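PDB 3WZ2: proteasome assembly chaperone family protein from Pyrococcus furiosus DSM 3638, which probably acts as a homopentameric, chaperone-like factor that binds the proteasome, being an archaeal relative of the proteasome-assembly chaperones. Local coordinates for residues Val94-Ala98 / Gly158-Lys162; Ala98-Val102 / Lys162-Ala167; Lys112-Leu116 / Leu198-Leu202. All blocks are in the same frame, centred on the assembly; numbering follows the deposited sequence.

Interaction 1 of 3, residues Val94-Ala98 / Gly158-Lys162; sequences VNEIA and GMSGK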
loop_
_atom_site.group_PDB
_atom_site.type_symbol
_atom_site.label_atom_id
_atom_site.label_comp_id
_atom_site.label_asym_id
_atom_site.label_seq_id
_atom_site.Cartn_x
_atom_site.Cartn_y
_atom_site.Cartn_z
ATOM N N VAL B 94 -4.098 15.641 4.201
ATOM C CA VAL B 94 -4.001 17.067 4.526
ATOM C C VAL B 94 -3.904 17.878 3.245
ATOM O O VAL B 94 -4.655 18.834 3.096
ATOM C CB VAL B 94 -2.786 17.367 5.402
ATOM C CG1 VAL B 94 -2.543 18.856 5.484
ATOM C CG2 VAL B 94 -2.960 16.775 6.792
ATOM N N ASN B 95 -3.080 17.435 2.284
ATOM C CA ASN B 95 -3.057 18.089 0.972
ATOM C C ASN B 95 -4.395 18.072 0.221
ATOM O O ASN B 95 -4.801 19.081 -0.341
ATOM C CB ASN B 95 -1.985 17.504 0.055
ATOM C CG ASN B 95 -0.583 17.830 0.513
ATOM O OD1 ASN B 95 -0.335 18.888 1.073
ATOM N ND2 ASN B 95 0.342 16.927 0.256
ATOM N N GLU B 96 -5.087 16.951 0.243
ATOM C CA GLU B 96 -6.379 16.898 -0.399
ATOM C C GLU B 96 -7.369 17.848 0.264
ATOM O O GLU B 96 -8.175 18.468 -0.422
ATOM C CB GLU B 96 -6.941 15.475 -0.402
ATOM C CG GLU B 96 -6.232 14.489 -1.318
ATOM C CD GLU B 96 -6.807 14.481 -2.734
ATOM O OE1 GLU B 96 -7.480 15.474 -3.141
ATOM O OE2 GLU B 96 -6.584 13.464 -3.450
ATOM N N ILE B 97 -7.364 17.907 1.594
ATOM C CA ILE B 97 -8.295 18.760 2.296
ATOM C C ILE B 97 -7.978 20.214 2.019
ATOM O O ILE B 97 -8.873 20.987 1.742
ATOM C CB ILE B 97 -8.309 18.480 3.810
ATOM C CG1 ILE B 97 -8.887 17.087 4.098
ATOM C CG2 ILE B 97 -9.132 19.523 4.555
ATOM C CD1 ILE B 97 -8.502 16.550 5.460
ATOM N N ALA B 98 -6.708 20.578 2.078
ATOM C CA ALA B 98 -6.272 21.939 1.750
ATOM C C ALA B 98 -6.728 22.366 0.359
ATOM O O ALA B 98 -7.245 23.481 0.176
ATOM C CB ALA B 98 -4.768 22.070 1.842
ATOM N N GLY B 158 2.609 21.082 7.729
ATOM C CA GLY B 158 1.222 20.774 7.953
ATOM C C GLY B 158 0.263 21.690 7.228
ATOM O O GLY B 158 0.643 22.452 6.306
ATOM N N MET B 159 -0.988 21.622 7.665
ATOM C CA MET B 159 -2.068 22.359 7.031
ATOM C C MET B 159 -1.730 23.840 6.915
ATOM O O MET B 159 -2.009 24.466 5.883
ATOM C CB MET B 159 -3.392 22.131 7.795
ATOM C CG MET B 159 -4.586 22.914 7.268
ATOM S SD MET B 159 -5.060 22.471 5.603
ATOM C CE MET B 159 -5.956 20.944 5.858
ATOM N N SER B 160 -1.192 24.415 8.000
ATOM C CA SER B 160 -0.997 25.863 8.050
ATOM C C SER B 160 -0.032 26.313 6.969
ATOM O O SER B 160 -0.293 27.264 6.244
ATOM C CB SER B 160 -0.502 26.292 9.432
ATOM O OG SER B 160 -1.582 26.126 10.345
ATOM N N GLY B 161 1.074 25.586 6.820
ATOM C CA GLY B 161 2.024 25.858 5.716
ATOM C C GLY B 161 1.408 25.719 4.335
ATOM O O GLY B 161 1.664 26.508 3.441
ATOM N N LYS B 162 0.603 24.683 4.148
ATOM C CA LYS B 162 0.041 24.397 2.838
ATOM C C LYS B 162 -0.969 25.443 2.451
ATOM O O LYS B 162 -0.955 25.929 1.350
ATOM C CB LYS B 162 -0.617 23.003 2.785
ATOM C CG LYS B 162 -0.945 22.543 1.356
ATOM C CD LYS B 162 0.346 22.242 0.597
ATOM C CE LYS B 162 0.193 22.134 -0.900
ATOM N NZ LYS B 162 -0.523 20.906 -1.282
#
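Gly158 opens the 158-162 helical segment with backbone angles (phi 86°, psi -165°) at which a side chain would collide with the preceding carbonyl oxygen; its carbonyl carbon lies against Val94 CG1, and its oxygen already accepts a helical hydrogen bond from Lys162 N. Met159 then does most of the packing. Met159 CE lies 3.7 Å from Ile97 CG2 and 4.0 Å from Val94 CG1, while Met159 SD rests 3.8 Å from Ala98 CB. The small Ala98 leaves room for the thioether between the two helices, whose axes here approach to 9.8 Å at a crossing angle of -45°. Ser160 and Gly161 are out of reach of segment 94-98. One turn after Gly158, Lys162 lays its aliphatic stem on Ala98, with CG 3.9 Å from Ala98 CB, and its NZ gives a weak hydrogen bond to Asn95 OD1 (3.1 Å). The side-chain nitrogen ND2 of Asn95 is hydrogen-bonded to the backbone oxygens of Leu55 and Ile57 of a neighbouring subunit, whose Pro59 packs on Val94, Asn95 and Lys162. The N-terminal part of helix 158-169 thus lies beside helix 91-107, with Ser160 turned to strand 112-120 and the second subunit closing over the pair.

Interaction 2 of 3, residues Ala98-Val102 / Lys162-Ala167; sequences AKEIV and KLLWEA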
loop_
_atom_site.group_PDB
_atom_site.type_symbol
_atom_site.label_atom_id
_atom_site.label_comp_id
_atom_site.label_asym_id
_atom_site.label_seq_id
_atom_site.Cartn_x
_atom_site.Cartn_y
_atom_site.Cartn_z
ATOM N N ALA B 98 -6.708 20.578 2.078
ATOM C CA ALA B 98 -6.272 21.939 1.750
ATOM C C ALA B 98 -6.728 22.366 0.359
ATOM O O ALA B 98 -7.245 23.481 0.176
ATOM C CB ALA B 98 -4.768 22.070 1.842
ATOM N N LYS B 99 -6.588 21.474 -0.606
ATOM C CA LYS B 99 -7.066 21.749 -1.960
ATOM C C LYS B 99 -8.573 22.062 -1.977
ATOM O O LYS B 99 -8.997 23.016 -2.630
ATOM C CB LYS B 99 -6.698 20.597 -2.928
ATOM C CG LYS B 99 -5.180 20.411 -3.152
ATOM C CD LYS B 99 -4.649 21.364 -4.212
ATOM C CE LYS B 99 -3.188 21.519 -4.014
ATOM N NZ LYS B 99 -2.471 22.158 -5.151
ATOM N N GLU B 100 -9.391 21.253 -1.310
ATOM C CA GLU B 100 -10.845 21.530 -1.300
ATOM C C GLU B 100 -11.178 22.805 -0.543
ATOM O O GLU B 100 -12.055 23.548 -0.938
ATOM C CB GLU B 100 -11.630 20.385 -0.676
ATOM C CG GLU B 100 -11.596 19.093 -1.454
ATOM C CD GLU B 100 -12.156 19.215 -2.876
ATOM O OE1 GLU B 100 -13.237 19.828 -3.068
ATOM O OE2 GLU B 100 -11.482 18.699 -3.804
ATOM N N ILE B 101 -10.455 23.069 0.543
ATOM C CA ILE B 101 -10.665 24.302 1.268
ATOM C C ILE B 101 -10.365 25.519 0.362
ATOM O O ILE B 101 -11.138 26.452 0.290
ATOM C CB ILE B 101 -9.804 24.355 2.525
ATOM C CG1 ILE B 101 -10.361 23.391 3.564
ATOM C CG2 ILE B 101 -9.727 25.766 3.062
ATOM C CD1 ILE B 101 -9.474 23.202 4.793
ATOM N N VAL B 102 -9.255 25.465 -0.366
ATOM C CA VAL B 102 -8.899 26.564 -1.224
ATOM C C VAL B 102 -9.896 26.745 -2.378
ATOM O O VAL B 102 -10.258 27.864 -2.690
ATOM C CB VAL B 102 -7.471 26.394 -1.737
ATOM C CG1 VAL B 102 -7.168 27.355 -2.867
ATOM C CG2 VAL B 102 -6.507 26.598 -0.583
ATOM N N LYS B 162 0.603 24.683 4.148
ATOM C CA LYS B 162 0.041 24.397 2.838
ATOM C C LYS B 162 -0.969 25.443 2.451
ATOM O O LYS B 162 -0.955 25.929 1.350
ATOM C CB LYS B 162 -0.617 23.003 2.785
ATOM C CG LYS B 162 -0.945 22.543 1.356
ATOM C CD LYS B 162 0.346 22.242 0.597
ATOM C CE LYS B 162 0.193 22.134 -0.900
ATOM N NZ LYS B 162 -0.523 20.906 -1.282
ATOM N N LEU B 163 -1.833 25.791 3.387
ATOM C CA LEU B 163 -2.849 26.807 3.129
ATOM C C LEU B 163 -2.247 28.144 2.838
ATOM O O LEU B 163 -2.679 28.851 1.938
ATOM C CB LEU B 163 -3.745 26.992 4.338
ATOM C CG LEU B 163 -5.236 26.973 4.310
ATOM C CD1 LEU B 163 -5.704 26.158 3.142
ATOM C CD2 LEU B 163 -5.836 26.554 5.655
ATOM N N LEU B 164 -1.266 28.534 3.632
ATOM C CA LEU B 164 -0.585 29.803 3.375
ATOM C C LEU B 164 -0.225 29.888 1.891
ATOM O O LEU B 164 -0.539 30.867 1.217
ATOM C CB LEU B 164 0.671 29.906 4.228
ATOM C CG LEU B 164 1.605 31.080 3.991
ATOM C CD1 LEU B 164 0.885 32.375 4.293
ATOM C CD2 LEU B 164 2.857 30.930 4.830
ATOM N N TRP B 165 0.419 28.838 1.388
ATOM C CA TRP B 165 0.962 28.837 0.028
ATOM C C TRP B 165 -0.212 28.740 -0.980
ATOM O O TRP B 165 -0.310 29.562 -1.907
ATOM C CB TRP B 165 1.975 27.701 -0.162
ATOM C CG TRP B 165 2.409 27.518 -1.633
ATOM C CD1 TRP B 165 2.033 26.520 -2.478
ATOM C CD2 TRP B 165 3.263 28.370 -2.375
ATOM N NE1 TRP B 165 2.598 26.702 -3.701
ATOM C CE2 TRP B 165 3.353 27.843 -3.676
ATOM C CE3 TRP B 165 3.962 29.524 -2.070
ATOM C CZ2 TRP B 165 4.142 28.424 -4.668
ATOM C CZ3 TRP B 165 4.754 30.120 -3.061
ATOM C CH2 TRP B 165 4.823 29.581 -4.351
ATOM N N GLU B 166 -1.088 27.755 -0.793
ATOM C CA GLU B 166 -2.114 27.478 -1.805
ATOM C C GLU B 166 -3.157 28.572 -1.899
ATOM O O GLU B 166 -3.548 28.970 -3.005
ATOM C CB GLU B 166 -2.789 26.141 -1.581
ATOM C CG GLU B 166 -1.886 24.933 -1.890
ATOM C CD GLU B 166 -1.461 24.830 -3.362
ATOM O OE1 GLU B 166 -2.301 25.170 -4.225
ATOM O OE2 GLU B 166 -0.266 24.464 -3.663
ATOM N N ALA B 167 -3.530 29.123 -0.760
ATOM C CA ALA B 167 -4.434 30.252 -0.762
ATOM C C ALA B 167 -3.848 31.472 -1.461
ATOM O O ALA B 167 -4.517 32.144 -2.249
ATOM C CB ALA B 167 -4.860 30.580 0.647
#
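Polar groups along one border of this helix pair are met by partners from both segments and from a second subunit. Lys99 NZ forms a salt bridge with Glu166 OE1 at 3.2 Å, although the hydrogen bond within it is weak. The same ammonium group makes a long, weak ion pair with Asp53 of a neighbouring subunit, so it has two acidic partners. Lys162 NZ lies only 4.5 Å from Lys99 NZ, a closeness of like charges that Glu166 helps to offset for Lys99; Lys162 NZ itself gives a weak hydrogen bond to Asn95 OD1, one turn back along helix 91-107. The backbone is satisfied by ordinary helical bonds, including Val102 N to Ala98 O (2.9 Å) and Ala167 N to Leu163 O (2.8 Å).

Beneath this charged border the contact is apolar. Leu163 CD1 sits among Val102 CG2 (3.8 Å), Ile101 CG2 (4.0 Å) and Ala98 CB (4.4 Å), and Val102 CG2 also rests on Glu166 CB at 3.9 Å. Near approaches of the CA atoms, 6.1 Å for Ala98 and Leu163 and 5.8 Å for Val102 and Ala167, recur a turn apart, with the axes crossing at -44°. Both helices lie against the central sheet: Ile101 touches Phe22 of strand 21-24, and Leu163 reaches strands 21-24 and 112-120. Farther round helix 158-169, Leu164 packs on strand 174-181 and its carbonyl oxygen is hydrogen-bonded to the hydroxyl of Ser174, while Trp165 meets Tyr51 of the second subunit edge-to-face.

Interaction 3 of 3, residues Lys112-Leu116 / Leu198-Leu202; sequences KVISL and LNKML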
loop_
_atom_site.group_PDB
_atom_site.type_symbol
_atom_site.label_atom_id
_atom_site.label_comp_id
_atom_site.label_asym_id
_atom_site.label_seq_id
_atom_site.Cartn_x
_atom_site.Cartn_y
_atom_site.Cartn_z
ATOM N N LYS B 112 -10.152 36.818 3.802
ATOM C CA LYS B 112 -8.914 36.469 4.497
ATOM C C LYS B 112 -8.859 34.977 4.816
ATOM O O LYS B 112 -9.858 34.374 5.149
ATOM C CB LYS B 112 -8.780 37.230 5.822
ATOM C CG LYS B 112 -8.563 38.705 5.675
ATOM C CD LYS B 112 -8.318 39.372 7.009
ATOM C CE LYS B 112 -8.560 40.876 6.947
ATOM N NZ LYS B 112 -7.306 41.639 7.117
ATOM N N VAL B 113 -7.655 34.426 4.764
ATOM C CA VAL B 113 -7.375 33.085 5.174
ATOM C C VAL B 113 -6.284 33.161 6.205
ATOM O O VAL B 113 -5.164 33.535 5.900
ATOM C CB VAL B 113 -6.928 32.241 3.966
ATOM C CG1 VAL B 113 -6.856 30.776 4.329
ATOM C CG2 VAL B 113 -7.894 32.432 2.805
ATOM N N ILE B 114 -6.590 32.769 7.435
ATOM C CA ILE B 114 -5.677 32.967 8.550
ATOM C C ILE B 114 -5.458 31.620 9.213
ATOM O O ILE B 114 -6.390 31.014 9.722
ATOM C CB ILE B 114 -6.271 33.949 9.581
ATOM C CG1 ILE B 114 -6.542 35.302 8.954
ATOM C CG2 ILE B 114 -5.307 34.146 10.735
ATOM C CD1 ILE B 114 -7.467 36.205 9.755
ATOM N N SER B 115 -4.217 31.166 9.249
ATOM C CA SER B 115 -3.870 29.976 10.008
ATOM C C SER B 115 -3.255 30.339 11.353
ATOM O O SER B 115 -2.504 31.288 11.472
ATOM C CB SER B 115 -2.888 29.108 9.181
ATOM O OG SER B 115 -3.523 28.615 8.015
ATOM N N LEU B 116 -3.633 29.587 12.367
ATOM C CA LEU B 116 -3.111 29.726 13.697
ATOM C C LEU B 116 -2.209 28.547 13.980
ATOM O O LEU B 116 -2.631 27.397 13.867
ATOM C CB LEU B 116 -4.261 29.712 14.699
ATOM C CG LEU B 116 -5.379 30.680 14.390
ATOM C CD1 LEU B 116 -6.388 30.588 15.508
ATOM C CD2 LEU B 116 -4.850 32.098 14.235
ATOM N N LEU B 198 -5.046 37.809 17.059
ATOM C CA LEU B 198 -6.183 37.647 16.168
ATOM C C LEU B 198 -7.345 38.584 16.476
ATOM O O LEU B 198 -8.005 39.124 15.584
ATOM C CB LEU B 198 -6.677 36.201 16.191
ATOM C CG LEU B 198 -7.718 35.896 15.096
ATOM C CD1 LEU B 198 -7.070 35.865 13.738
ATOM C CD2 LEU B 198 -8.357 34.565 15.395
ATOM N N ASN B 199 -7.637 38.732 17.744
ATOM C CA ASN B 199 -8.578 39.726 18.207
ATOM C C ASN B 199 -8.320 41.120 17.693
ATOM O O ASN B 199 -9.219 41.819 17.248
ATOM C CB ASN B 199 -8.499 39.794 19.715
ATOM C CG ASN B 199 -9.801 40.202 20.303
ATOM O OD1 ASN B 199 -10.773 39.527 20.045
ATOM N ND2 ASN B 199 -9.856 41.287 21.058
ATOM N N LYS B 200 -7.077 41.536 17.751
ATOM C CA LYS B 200 -6.696 42.840 17.213
ATOM C C LYS B 200 -6.850 42.928 15.726
ATOM O O LYS B 200 -7.281 43.929 15.204
ATOM C CB LYS B 200 -5.242 43.110 17.562
ATOM C CG LYS B 200 -5.247 43.549 19.010
ATOM C CD LYS B 200 -3.976 43.323 19.726
ATOM C CE LYS B 200 -4.083 43.801 21.184
ATOM N NZ LYS B 200 -2.767 43.854 21.833
ATOM N N MET B 201 -6.423 41.884 15.051
ATOM C CA MET B 201 -6.464 41.836 13.594
ATOM C C MET B 201 -7.913 41.907 13.105
ATOM O O MET B 201 -8.174 42.496 12.088
ATOM C CB MET B 201 -5.763 40.550 13.130
ATOM C CG MET B 201 -5.823 40.194 11.665
ATOM S SD MET B 201 -4.635 38.851 11.289
ATOM C CE MET B 201 -4.706 38.957 9.503
ATOM N N LEU B 202 -8.840 41.232 13.771
ATOM C CA LEU B 202 -10.180 41.131 13.242
ATOM C C LEU B 202 -11.171 42.038 13.972
ATOM O O LEU B 202 -12.341 42.055 13.639
ATOM C CB LEU B 202 -10.669 39.688 13.340
ATOM C CG LEU B 202 -9.849 38.721 12.525
ATOM C CD1 LEU B 202 -10.484 37.350 12.612
ATOM C CD2 LEU B 202 -9.758 39.174 11.078
#
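The strand segment 112-116 and the helical segment 198-202 run almost antiparallel, at 173° between their N-to-C directions, with axes 11.9 Å apart at their closest. Lys112 is accordingly set opposite Leu202 (CA to CA 10.0 Å) and Leu116 opposite Leu198 (CA to CA 8.8 Å). The extended backbone sends Lys112 and Ile114 toward the helix, whereas Val113 and Ser115 lie on the other face of the sheet, where both touch Leu163 of helix 158-169. On the helix, Leu198, Met201 and Leu202, spaced three and four residues apart, supply the facing surface.

Ile114 is central to the packing: its CG2 lies 3.9 Å from Leu198 CD1, and its CD1 lies 3.9 Å from Met201 CE and 4.0 Å from Leu202 CD2. Leu116 adds a looser contact, with CD2 4.4 Å from Leu198 CD1. At the opposite end of the strand segment, the aliphatic part of Lys112 joins in, CD being 4.3 Å from Leu202 CD2, while its NZ makes a weak hydrogen bond to the hydroxyl of Tyr175 and a long, weak ion pair with Glu142. Ile23 of strand 21-24 and Tyr175 of strand 174-181 extend the apolar surface sideways, so helix 188-202 spans several strands.

No hydrogen bond or salt bridge crosses between the two segments. The association therefore rests on apolar packing and burial of branched aliphatic and thioether groups, as expected for a helix packed on a sheet face, with a lysine stem at the more exposed margin.

How the interactions relate
From the N terminus, helix 91-107 supplies the first segments of interactions 1 and 2, and strand 112-120 follows it directly with that of interaction 3. The chain then returns through helix 158-169, closing interactions 1 and 2 as consecutive turns of one helix pair that share Ala98 and Lys162. Helix 188-202 closes interaction 3 later still, so its loop crosses the other two rather than nesting within them. Ser115 touches Ser160 and Leu163, while Val113 touches Leu163 and Ala167, linking the contacts through the strand. Helices are thereby held on both faces of the central sheet, and the second subunit reaches interactions 1 and 2.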